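Local atomic coordinates of P domain of VPI (Norovirus Hu/GI.7/TCH-060/USA/2003, PDB entry 4P26), a protein that forms the protruding domain of a human norovirus capsid protein, the part that binds histo-blood group carbohydrates and probably mediates attachment to host cells. Residues 106-111 against 159-164. Numbering follows the deposited sequence.
Sequences CDWHVS and AWVSPS. With A2G (2-acetamido-2-deoxy-alpha-D-galactopyranose), chain E.
His109 lies flat on the indole of Trp160: the imidazole and the six-membered ring stack face to face, centroids 3.7 Å apart and planes 16° from parallel, while His109 CB sits over the five-membered ring in a CH-pi contact. Trp160 CG lies between the backbone N and the carbonyl carbon (chi1 57°), which turns the indole back against the His109 ring. The sugar A2G meets both rings at their edges, its O3 near the imidazole plane and its acetamido methyl C8 3.4 Å from Trp160 CH2, an apolar rim suited to a methyl group. A hydrogen bond from His109 ND1 to Asp128 OD1, with the stack, helps set the ring's rotation, and NE2 lies 2.8 Å from Ser162 OG. Asp107 OD2 accepts a hydrogen bond from A2G O3 (2.9 Å) and Pro163 O one from A2G O4. Ser162, short enough to come close to the sugar's hydroxyls, brings OG 2.6 Å from A2G O3 and 2.7 Å from A2G O4; a water links Asp107 OD1 to Ser164 OG. Asp107, His109, Trp160, Ser162 and Pro163 line this glycan site. On the other sheet face Val161 CG1 packs beside Trp108 CD1, 3.8 Å away, where apolar groups suit the interior. The backbones pair antiparallel; a classic beta bulge sets Ala159 and Trp160 both opposite His109, whose O takes a 2.8 Å bond from Ala159 N and a weak one from Trp160 N. Strands 107-114 and 153-162 are adjacent in the antiparallel sheet, between strand 124-129, outermost within this chain, and strand 65-72, whose Ile66 touches Trp108; Met124 of the second subunit packs on Trp160.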
ATOM      1  N   CYS A 106       0.675  -5.920 -22.347  1.00 13.07           N
ATOM      2  CA  CYS A 106      -0.403  -4.946 -22.456  1.00 13.07           C
ATOM      3  C   CYS A 106       0.156  -3.524 -22.394  1.00 18.04           C
ATOM      4  O   CYS A 106       1.313  -3.322 -22.022  1.00 15.82           O
ATOM      5  CB  CYS A 106      -1.425  -5.152 -21.330  1.00 12.25           C
ATOM      6  SG  CYS A 106      -0.727  -5.062 -19.658  1.00 13.35           S
ATOM      7  N   ASP A 107      -0.671  -2.546 -22.761  1.00 12.96           N
ATOM      8  CA  ASP A 107      -0.341  -1.137 -22.537  1.00 13.72           C
ATOM      9  C   ASP A 107      -0.556  -0.769 -21.074  1.00 12.57           C
ATOM     10  O   ASP A 107      -1.493  -1.252 -20.437  1.00 10.73           O
ATOM     11  CB  ASP A 107      -1.199  -0.234 -23.423  1.00 13.57           C
ATOM     12  CG  ASP A 107      -0.663  -0.112 -24.837  1.00 16.32           C
ATOM     13  OD1 ASP A 107       0.116  -0.990 -25.282  1.00 15.53           O
ATOM     14  OD2 ASP A 107      -1.039   0.867 -25.515  1.00 14.50           O
ATOM     15  N   TRP A 108       0.321   0.074 -20.536  1.00 13.97           N
ATOM     16  CA  TRP A 108       0.145   0.584 -19.182  1.00 12.14           C
ATOM     17  C   TRP A 108      -0.209   2.050 -19.260  1.00 12.05           C
ATOM     18  O   TRP A 108       0.214   2.760 -20.173  1.00 11.91           O
ATOM     19  CB  TRP A 108       1.414   0.450 -18.337  1.00  8.92           C
ATOM     20  CG  TRP A 108       1.846  -0.946 -18.041  1.00 10.10           C
ATOM     21  CD1 TRP A 108       1.134  -2.091 -18.241  1.00  9.19           C
ATOM     22  CD2 TRP A 108       3.116  -1.347 -17.505  1.00  8.61           C
ATOM     23  NE1 TRP A 108       1.878  -3.184 -17.849  1.00 11.73           N
ATOM     24  CE2 TRP A 108       3.101  -2.753 -17.403  1.00 10.48           C
ATOM     25  CE3 TRP A 108       4.263  -0.650 -17.105  1.00  8.98           C
ATOM     26  CZ2 TRP A 108       4.184  -3.478 -16.907  1.00 12.65           C
ATOM     27  CZ3 TRP A 108       5.347  -1.372 -16.617  1.00  8.20           C
ATOM     28  CH2 TRP A 108       5.295  -2.775 -16.521  1.00 10.62           C
ATOM     29  N   HIS A 109      -0.979   2.503 -18.282  1.00 12.01           N
ATOM     30  CA  HIS A 109      -1.264   3.917 -18.148  1.00  9.42           C
ATOM     31  C   HIS A 109      -0.916   4.308 -16.720  1.00  8.22           C
ATOM     32  O   HIS A 109      -1.567   3.875 -15.768  1.00 10.63           O
ATOM     33  CB  HIS A 109      -2.716   4.189 -18.535  1.00 10.87           C
ATOM     34  CG  HIS A 109      -3.054   3.668 -19.896  1.00 13.39           C
ATOM     35  ND1 HIS A 109      -2.754   4.361 -21.050  1.00 11.26           N
ATOM     36  CD2 HIS A 109      -3.589   2.489 -20.294  1.00 14.08           C
ATOM     37  CE1 HIS A 109      -3.131   3.651 -22.099  1.00 12.32           C
ATOM     38  NE2 HIS A 109      -3.637   2.509 -21.667  1.00 15.84           N
ATOM     39  N   VAL A 110       0.155   5.091 -16.595  1.00 10.39           N
ATOM     40  CA  VAL A 110       0.789   5.368 -15.309  1.00 10.44           C
ATOM     41  C   VAL A 110       0.632   6.845 -14.958  1.00 12.78           C
ATOM     42  O   VAL A 110       1.046   7.715 -15.726  1.00 14.68           O
ATOM     43  CB  VAL A 110       2.303   5.012 -15.354  1.00 10.77           C
ATOM     44  CG1 VAL A 110       2.921   5.102 -13.967  1.00 12.36           C
ATOM     45  CG2 VAL A 110       2.508   3.608 -15.930  1.00 10.17           C
ATOM     46  N   SER A 111       0.025   7.125 -13.807  1.00 16.00           N
ATOM     47  CA  SER A 111      -0.216   8.499 -13.386  1.00 15.04           C
ATOM     48  C   SER A 111       0.934   8.995 -12.520  1.00 11.48           C
ATOM     49  O   SER A 111       1.155   8.475 -11.421  1.00 11.13           O
ATOM     50  CB  SER A 111      -1.540   8.603 -12.619  1.00 18.15           C
ATOM     51  OG  SER A 111      -1.893   9.959 -12.381  1.00 17.77           O
ATOM     52  N   ALA A 159      -2.188   3.087 -13.104  1.00  8.83           N
ATOM     53  CA  ALA A 159      -3.585   3.470 -12.912  1.00  7.83           C
ATOM     54  C   ALA A 159      -4.539   2.467 -13.550  1.00 10.49           C
ATOM     55  O   ALA A 159      -5.547   2.085 -12.948  1.00  9.60           O
ATOM     56  CB  ALA A 159      -3.835   4.871 -13.470  1.00  9.80           C
ATOM     57  N   TRP A 160      -4.225   2.058 -14.777  1.00 13.23           N
ATOM     58  CA  TRP A 160      -5.027   1.065 -15.485  1.00 13.95           C
ATOM     59  C   TRP A 160      -4.257   0.455 -16.651  1.00  9.39           C
ATOM     60  O   TRP A 160      -3.214   0.980 -17.055  1.00 12.77           O
ATOM     61  CB  TRP A 160      -6.354   1.667 -15.968  1.00 12.92           C
ATOM     62  CG  TRP A 160      -6.248   2.894 -16.863  1.00 12.43           C
ATOM     63  CD1 TRP A 160      -5.931   4.171 -16.478  1.00 11.09           C
ATOM     64  CD2 TRP A 160      -6.517   2.959 -18.274  1.00  8.16           C
ATOM     65  NE1 TRP A 160      -5.969   5.022 -17.563  1.00  8.76           N
ATOM     66  CE2 TRP A 160      -6.328   4.304 -18.676  1.00 11.65           C
ATOM     67  CE3 TRP A 160      -6.893   2.013 -19.235  1.00  9.30           C
ATOM     68  CZ2 TRP A 160      -6.499   4.721 -19.995  1.00 13.34           C
ATOM     69  CZ3 TRP A 160      -7.066   2.431 -20.549  1.00 10.22           C
ATOM     70  CH2 TRP A 160      -6.868   3.775 -20.915  1.00 15.58           C
ATOM     71  N   VAL A 161      -4.762  -0.658 -17.178  1.00  8.95           N
ATOM     72  CA  VAL A 161      -4.109  -1.333 -18.300  1.00  8.48           C
ATOM     73  C   VAL A 161      -5.096  -1.605 -19.434  1.00 10.69           C
ATOM     74  O   VAL A 161      -6.310  -1.655 -19.221  1.00 11.57           O
ATOM     75  CB  VAL A 161      -3.438  -2.658 -17.874  1.00  8.79           C
ATOM     76  CG1 VAL A 161      -2.397  -2.404 -16.774  1.00  8.75           C
ATOM     77  CG2 VAL A 161      -4.487  -3.658 -17.403  1.00 10.40           C
ATOM     78  N   SER A 162      -4.567  -1.765 -20.641  1.00  9.26           N
ATOM     79  CA  SER A 162      -5.395  -1.957 -21.827  1.00 10.23           C
ATOM     80  C   SER A 162      -4.624  -2.794 -22.860  1.00 10.98           C
ATOM     81  O   SER A 162      -3.412  -2.959 -22.729  1.00 12.43           O
ATOM     82  CB  SER A 162      -5.817  -0.592 -22.396  1.00 10.45           C
ATOM     83  OG  SER A 162      -4.698   0.165 -22.827  1.00 13.67           O
ATOM     84  N   PRO A 163      -5.323  -3.346 -23.873  1.00 12.09           N
ATOM     85  CA  PRO A 163      -4.648  -4.257 -24.808  1.00 16.85           C
ATOM     86  C   PRO A 163      -3.543  -3.592 -25.619  1.00 13.25           C
ATOM     87  O   PRO A 163      -3.616  -2.399 -25.921  1.00 13.21           O
ATOM     88  CB  PRO A 163      -5.772  -4.699 -25.755  1.00 18.75           C
ATOM     89  CG  PRO A 163      -7.014  -4.458 -25.022  1.00 24.48           C
ATOM     90  CD  PRO A 163      -6.772  -3.269 -24.138  1.00 12.73           C
ATOM     91  N   SER A 164      -2.529  -4.368 -25.981  1.00 13.71           N
ATOM     92  CA  SER A 164      -1.431  -3.848 -26.788  1.00 16.77           C
ATOM     93  C   SER A 164      -1.902  -3.400 -28.168  1.00 17.14           C
ATOM     94  O   SER A 164      -1.339  -2.469 -28.745  1.00 17.24           O
ATOM     95  CB  SER A 164      -0.327  -4.899 -26.925  1.00 14.71           C
ATOM     96  OG  SER A 164       0.264  -5.166 -25.665  1.00 15.98           O
TER
HETATM   97  O5  A2G E   4      -6.462   1.347 -27.531  1.00 28.98           O
HETATM   98  C1  A2G E   4      -6.163   2.705 -27.179  1.00 32.23           C
HETATM   99  C2  A2G E   4      -5.482   2.740 -25.821  1.00 25.42           C
HETATM  100  N2  A2G E   4      -5.169   4.130 -25.463  1.00 23.34           N
HETATM  101  C3  A2G E   4      -4.197   1.929 -25.878  1.00 22.39           C
HETATM  102  O3  A2G E   4      -3.623   1.848 -24.565  1.00 20.49           O
HETATM  103  C4  A2G E   4      -4.503   0.529 -26.385  1.00 22.02           C
HETATM  104  O4  A2G E   4      -5.321  -0.159 -25.428  1.00 19.63           O
HETATM  105  C5  A2G E   4      -5.239   0.619 -27.711  1.00 26.91           C
HETATM  106  C6  A2G E   4      -5.553  -0.790 -28.217  1.00 28.49           C
HETATM  107  O6  A2G E   4      -6.434  -0.708 -29.341  1.00 29.93           O
HETATM  108  C7  A2G E   4      -6.000   4.877 -24.722  1.00 21.62           C
HETATM  109  O7  A2G E   4      -5.775   6.043 -24.401  1.00 23.44           O
HETATM  110  C8  A2G E   4      -7.286   4.173 -24.285  1.00 18.62           C
HETATM  111  O   HOH W   1       1.765  -2.957 -25.385  0.97 18.27           O